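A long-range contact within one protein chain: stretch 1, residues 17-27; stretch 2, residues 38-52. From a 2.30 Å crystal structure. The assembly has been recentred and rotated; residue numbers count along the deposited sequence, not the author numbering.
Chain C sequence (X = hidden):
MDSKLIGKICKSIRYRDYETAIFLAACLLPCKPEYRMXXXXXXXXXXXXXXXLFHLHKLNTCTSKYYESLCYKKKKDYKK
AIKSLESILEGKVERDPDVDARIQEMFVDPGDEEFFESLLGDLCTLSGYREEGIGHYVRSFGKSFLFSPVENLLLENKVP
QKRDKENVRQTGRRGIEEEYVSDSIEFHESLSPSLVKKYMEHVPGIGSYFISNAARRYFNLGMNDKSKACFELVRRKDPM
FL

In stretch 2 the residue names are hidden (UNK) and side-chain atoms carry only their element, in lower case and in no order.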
# COMPACT_ATOMS: atom_id res chain seq x y z
N ASP C 17 -0.72 9.09 -3.63
CA ASP C 17 -0.92 9.51 -5.02
C ASP C 17 0.01 8.68 -5.92
O ASP C 17 1.10 9.13 -6.32
CB ASP C 17 -0.61 11.00 -5.19
CG ASP C 17 -0.75 11.46 -6.64
OD1 ASP C 17 -1.25 10.68 -7.49
OD2 ASP C 17 -0.34 12.60 -6.93
N TYR C 18 -0.43 7.46 -6.22
CA TYR C 18 0.43 6.46 -6.83
C TYR C 18 0.59 6.69 -8.33
O TYR C 18 1.68 6.50 -8.86
CB TYR C 18 -0.09 5.04 -6.53
CG TYR C 18 0.01 4.61 -5.05
CD1 TYR C 18 1.12 4.94 -4.29
CD2 TYR C 18 -1.01 3.84 -4.44
CE1 TYR C 18 1.24 4.56 -2.96
CE2 TYR C 18 -0.91 3.45 -3.09
CZ TYR C 18 0.23 3.81 -2.37
OH TYR C 18 0.37 3.44 -1.05
N GLU C 19 -0.47 7.12 -9.01
CA GLU C 19 -0.39 7.48 -10.44
C GLU C 19 0.74 8.48 -10.71
O GLU C 19 1.56 8.30 -11.61
CB GLU C 19 -1.72 8.05 -10.95
CG GLU C 19 -2.90 7.05 -10.87
CD GLU C 19 -2.62 5.76 -11.61
OE1 GLU C 19 -1.63 5.69 -12.36
OE2 GLU C 19 -3.40 4.79 -11.44
N THR C 20 0.83 9.51 -9.90
CA THR C 20 1.94 10.45 -10.04
C THR C 20 3.28 9.75 -9.85
O THR C 20 4.22 9.98 -10.60
CB THR C 20 1.81 11.60 -9.06
OG1 THR C 20 0.60 12.30 -9.34
CG2 THR C 20 2.97 12.54 -9.16
N ALA C 21 3.37 8.89 -8.85
CA ALA C 21 4.62 8.21 -8.53
C ALA C 21 5.03 7.27 -9.64
O ALA C 21 6.21 7.13 -9.94
CB ALA C 21 4.48 7.45 -7.19
N ILE C 22 4.06 6.56 -10.20
CA ILE C 22 4.30 5.68 -11.31
C ILE C 22 4.79 6.52 -12.53
O ILE C 22 5.79 6.19 -13.18
CB ILE C 22 3.02 4.87 -11.62
CG1 ILE C 22 2.74 3.89 -10.46
CG2 ILE C 22 3.17 4.11 -12.93
CD1 ILE C 22 1.36 3.23 -10.50
N PHE C 23 4.11 7.63 -12.82
CA PHE C 23 4.52 8.50 -13.92
C PHE C 23 5.92 9.06 -13.71
O PHE C 23 6.78 8.94 -14.57
CB PHE C 23 3.53 9.65 -14.12
CG PHE C 23 3.86 10.52 -15.29
CD1 PHE C 23 4.80 11.53 -15.17
CD2 PHE C 23 3.23 10.32 -16.51
CE1 PHE C 23 5.11 12.33 -16.26
CE2 PHE C 23 3.53 11.12 -17.59
CZ PHE C 23 4.48 12.13 -17.47
N LEU C 24 6.15 9.68 -12.57
CA LEU C 24 7.47 10.22 -12.26
C LEU C 24 8.53 9.14 -12.26
O LEU C 24 9.70 9.40 -12.53
CB LEU C 24 7.45 10.92 -10.89
CG LEU C 24 6.64 12.21 -10.77
CD1 LEU C 24 6.79 12.76 -9.36
CD2 LEU C 24 7.12 13.23 -11.82
N ALA C 25 8.13 7.92 -11.93
CA ALA C 25 9.08 6.82 -11.89
C ALA C 25 9.43 6.46 -13.32
O ALA C 25 10.59 6.21 -13.65
CB ALA C 25 8.47 5.61 -11.15
N ALA C 26 8.41 6.45 -14.18
CA ALA C 26 8.59 6.14 -15.59
C ALA C 26 9.58 7.11 -16.26
O ALA C 26 10.33 6.71 -17.16
CB ALA C 26 7.24 6.15 -16.33
N CYS C 27 9.59 8.36 -15.80
CA CYS C 27 10.49 9.39 -16.36
C CYS C 27 11.91 9.09 -15.94
O CYS C 27 12.86 9.43 -16.64
CB CYS C 27 10.13 10.80 -15.87
SG CYS C 27 8.50 11.37 -16.35
N UNK C 38 12.08 0.77 -7.70
CA UNK C 38 11.13 1.78 -7.22
C UNK C 38 9.83 1.78 -8.01
O UNK C 38 8.73 1.87 -7.45
c UNK C 38 11.77 3.17 -7.29
c UNK C 38 10.92 4.39 -6.90
c UNK C 38 11.76 5.64 -6.87
c UNK C 38 10.24 4.19 -5.54
N UNK C 39 9.98 1.69 -9.32
CA UNK C 39 8.86 1.57 -10.23
C UNK C 39 8.03 0.34 -9.86
O UNK C 39 6.81 0.40 -9.77
c UNK C 39 8.38 1.14 -12.71
c UNK C 39 6.81 2.15 -14.70
c UNK C 39 9.41 1.43 -11.65
s UNK C 39 7.26 2.50 -13.00
N UNK C 40 8.71 -0.78 -9.66
CA UNK C 40 8.07 -2.03 -9.31
C UNK C 40 7.26 -1.91 -8.00
O UNK C 40 6.12 -2.36 -7.91
o UNK C 40 9.64 -3.51 -10.39
c UNK C 40 9.13 -3.11 -9.15
N UNK C 41 7.87 -1.29 -7.00
CA UNK C 41 7.22 -1.07 -5.71
C UNK C 41 5.96 -0.23 -5.83
O UNK C 41 4.89 -0.67 -5.42
c UNK C 41 7.51 -0.08 -3.42
c UNK C 41 10.33 -0.90 -3.43
c UNK C 41 9.37 -1.37 -4.47
c UNK C 41 8.20 -0.42 -4.72
N UNK C 42 6.08 0.95 -6.43
CA UNK C 42 4.95 1.84 -6.57
C UNK C 42 3.82 1.17 -7.35
O UNK C 42 2.64 1.35 -7.06
c UNK C 42 4.16 4.07 -7.41
c UNK C 42 6.37 3.89 -6.26
c UNK C 42 5.37 3.19 -7.18
N UNK C 43 4.20 0.35 -8.32
CA UNK C 43 3.21 -0.41 -9.09
C UNK C 43 2.53 -1.44 -8.17
O UNK C 43 1.31 -1.66 -8.25
c UNK C 43 4.67 -1.12 -12.65
c UNK C 43 3.91 -1.11 -10.25
c UNK C 43 2.72 0.29 -12.02
c UNK C 43 3.46 -0.99 -11.71
N UNK C 44 3.32 -2.08 -7.31
CA UNK C 44 2.77 -3.04 -6.35
C UNK C 44 1.79 -2.30 -5.44
O UNK C 44 0.64 -2.71 -5.29
c UNK C 44 3.02 -4.12 -3.17
c UNK C 44 3.30 -4.62 -4.44
c UNK C 44 2.49 -4.94 -2.18
c UNK C 44 3.87 -3.72 -5.52
c UNK C 44 2.21 -6.26 -2.47
o UNK C 44 1.66 -7.07 -1.52
c UNK C 44 2.45 -6.77 -3.73
c UNK C 44 3.00 -5.95 -4.70
N UNK C 45 2.23 -1.18 -4.88
CA UNK C 45 1.38 -0.40 -3.99
C UNK C 45 0.07 0.01 -4.64
O UNK C 45 -0.95 0.16 -3.97
c UNK C 45 3.28 0.51 -2.51
c UNK C 45 2.12 0.82 -3.46
c UNK C 45 2.77 -0.11 -1.19
c UNK C 45 4.12 1.77 -2.26
N UNK C 46 0.09 0.19 -5.96
CA UNK C 46 -1.10 0.64 -6.67
C UNK C 46 -1.98 -0.52 -7.07
O UNK C 46 -2.97 -0.35 -7.80
c UNK C 46 -0.72 1.50 -7.88
o UNK C 46 -2.09 2.35 -9.66
n UNK C 46 -2.71 2.81 -7.55
c UNK C 46 -1.90 2.26 -8.44
N UNK C 47 -1.62 -1.71 -6.61
CA UNK C 47 -2.39 -2.92 -6.87
C UNK C 47 -2.16 -3.53 -8.24
O UNK C 47 -2.95 -4.37 -8.68
N UNK C 48 -1.07 -3.14 -8.91
CA UNK C 48 -0.80 -3.61 -10.27
C UNK C 48 0.31 -4.65 -10.34
O UNK C 48 1.45 -4.35 -10.72
c UNK C 48 -1.30 -0.29 -12.26
c UNK C 48 -1.58 -1.39 -11.25
c UNK C 48 -0.48 -2.43 -11.20
o UNK C 48 -0.98 0.86 -11.84
o UNK C 48 -1.38 -0.57 -13.47
N UNK C 49 -0.04 -5.88 -10.00
CA UNK C 49 0.94 -6.94 -9.81
C UNK C 49 1.53 -7.46 -11.12
O UNK C 49 2.75 -7.67 -11.22
c UNK C 49 0.32 -8.06 -8.94
o UNK C 49 -2.44 -5.80 -4.55
c UNK C 49 0.24 -6.81 -6.75
c UNK C 49 -1.81 -7.58 -7.68
c UNK C 49 -0.43 -7.49 -7.76
c UNK C 49 -2.49 -7.02 -6.61
c UNK C 49 -1.79 -6.37 -5.62
c UNK C 49 -0.42 -6.26 -5.70
N UNK C 50 0.69 -7.65 -12.12
CA UNK C 50 1.17 -8.14 -13.41
C UNK C 50 2.12 -7.12 -14.05
O UNK C 50 3.14 -7.51 -14.64
o UNK C 50 -0.97 -9.22 -13.69
c UNK C 50 0.02 -8.44 -14.37
c UNK C 50 0.53 -9.21 -15.58
N UNK C 51 1.81 -5.84 -13.92
CA UNK C 51 2.68 -4.80 -14.44
C UNK C 51 3.99 -4.74 -13.66
O UNK C 51 5.07 -4.56 -14.25
n UNK C 51 1.42 -0.88 -15.95
n UNK C 51 2.29 1.24 -16.09
c UNK C 51 1.31 0.43 -15.74
c UNK C 51 1.98 -3.43 -14.43
c UNK C 51 0.95 -3.27 -15.53
n UNK C 51 0.22 0.94 -15.15
c UNK C 51 0.40 -1.86 -15.59
N UNK C 52 3.90 -4.88 -12.35
CA UNK C 52 5.09 -4.83 -11.52
C UNK C 52 6.02 -5.99 -11.87
O UNK C 52 7.23 -5.84 -11.86
c UNK C 52 4.70 -4.85 -10.01

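Position 38 carries four carbons, forked at the second: leucine. It lies at the margin, where L38 CG stays 5.1 Å from A25 CB. Position 39 is an unbranched chain of two carbons, a sulfur and a carbon, with the sulfur beside A25 and the last carbon near A26: methionine. The slender, polarizable thioether of M39 fits where the helices come close: its SD lies 3.8 Å from A25 CB, and its CE 4.3 Å from A26 CB. Small alanines leave room for it.

Position 40, one carbon and one oxygen, is serine, S40; position 41, four carbons forked at the first with one arm two carbons long, is isoleucine, I41. Both are out of reach of stretch 1.

At position 42 one carbon carries two others, one of them against A21 and I22: valine. V42 points toward stretch 1, and its CG1 lies 3.4 Å from both A21 CB and I22 CG1. This compact branched side chain fills the space beside A21 without needing length. Position 43 has four carbons forked at the second, the end touching I22: leucine. The CA-to-CB bond of L43 points away, yet its CD1 comes back to 3.6 Å from I22 CD1, giving it an apolar neighbour.

Position 44, a carbon and a six-carbon ring bearing an oxygen, is tyrosine, Y44, out of reach. Position 45 again has four carbons forked at the second, packed on Y18: leucine. L45 CB sits over one face of the Y18 ring, 3.9 Å from its centroid, a CH-pi contact that suits an aliphatic side chain.

Position 46 has two carbons, the second bearing one oxygen and one nitrogen, near Y18, E19 and I22: asparagine. N46 is the first residue to leave helical geometry, and its polar amide suits this partly exposed border. Position 47 has no side chain; glycine, G47, is favoured by its positive phi of 81°.

Position 48, three carbons with two oxygens on the third, one near I22, is glutamate. E48 is at the N-cap position of the next helix, and its OE1 lies 3.6 Å from I22 CD1. Positions 49 (carbon plus an oxygen-bearing six-carbon ring) and 50 (one carbon carrying an oxygen and a carbon) are Y49 and T50, both out of reach. Position 51 has three carbons, a nitrogen, then a carbon with two nitrogens, one approaching I22: arginine. Long and charged, R51 can flank I22, with NH2 4.4 Å from I22 CG2, while its NH1 forms a salt bridge with E48 OE2 at 2.8 Å. Position 52, a single carbon, is A52, also out of reach.

The two helices run nearly antiparallel, at 161°, with axes 9.2 Å apart at closest approach. I22 is a knob among M39, V42, L43 and R51; apolar packing dominates, with no clear hydrogen bond across.

Stretch 2, residues 38-52: LMSIVLYLNGEYTRA
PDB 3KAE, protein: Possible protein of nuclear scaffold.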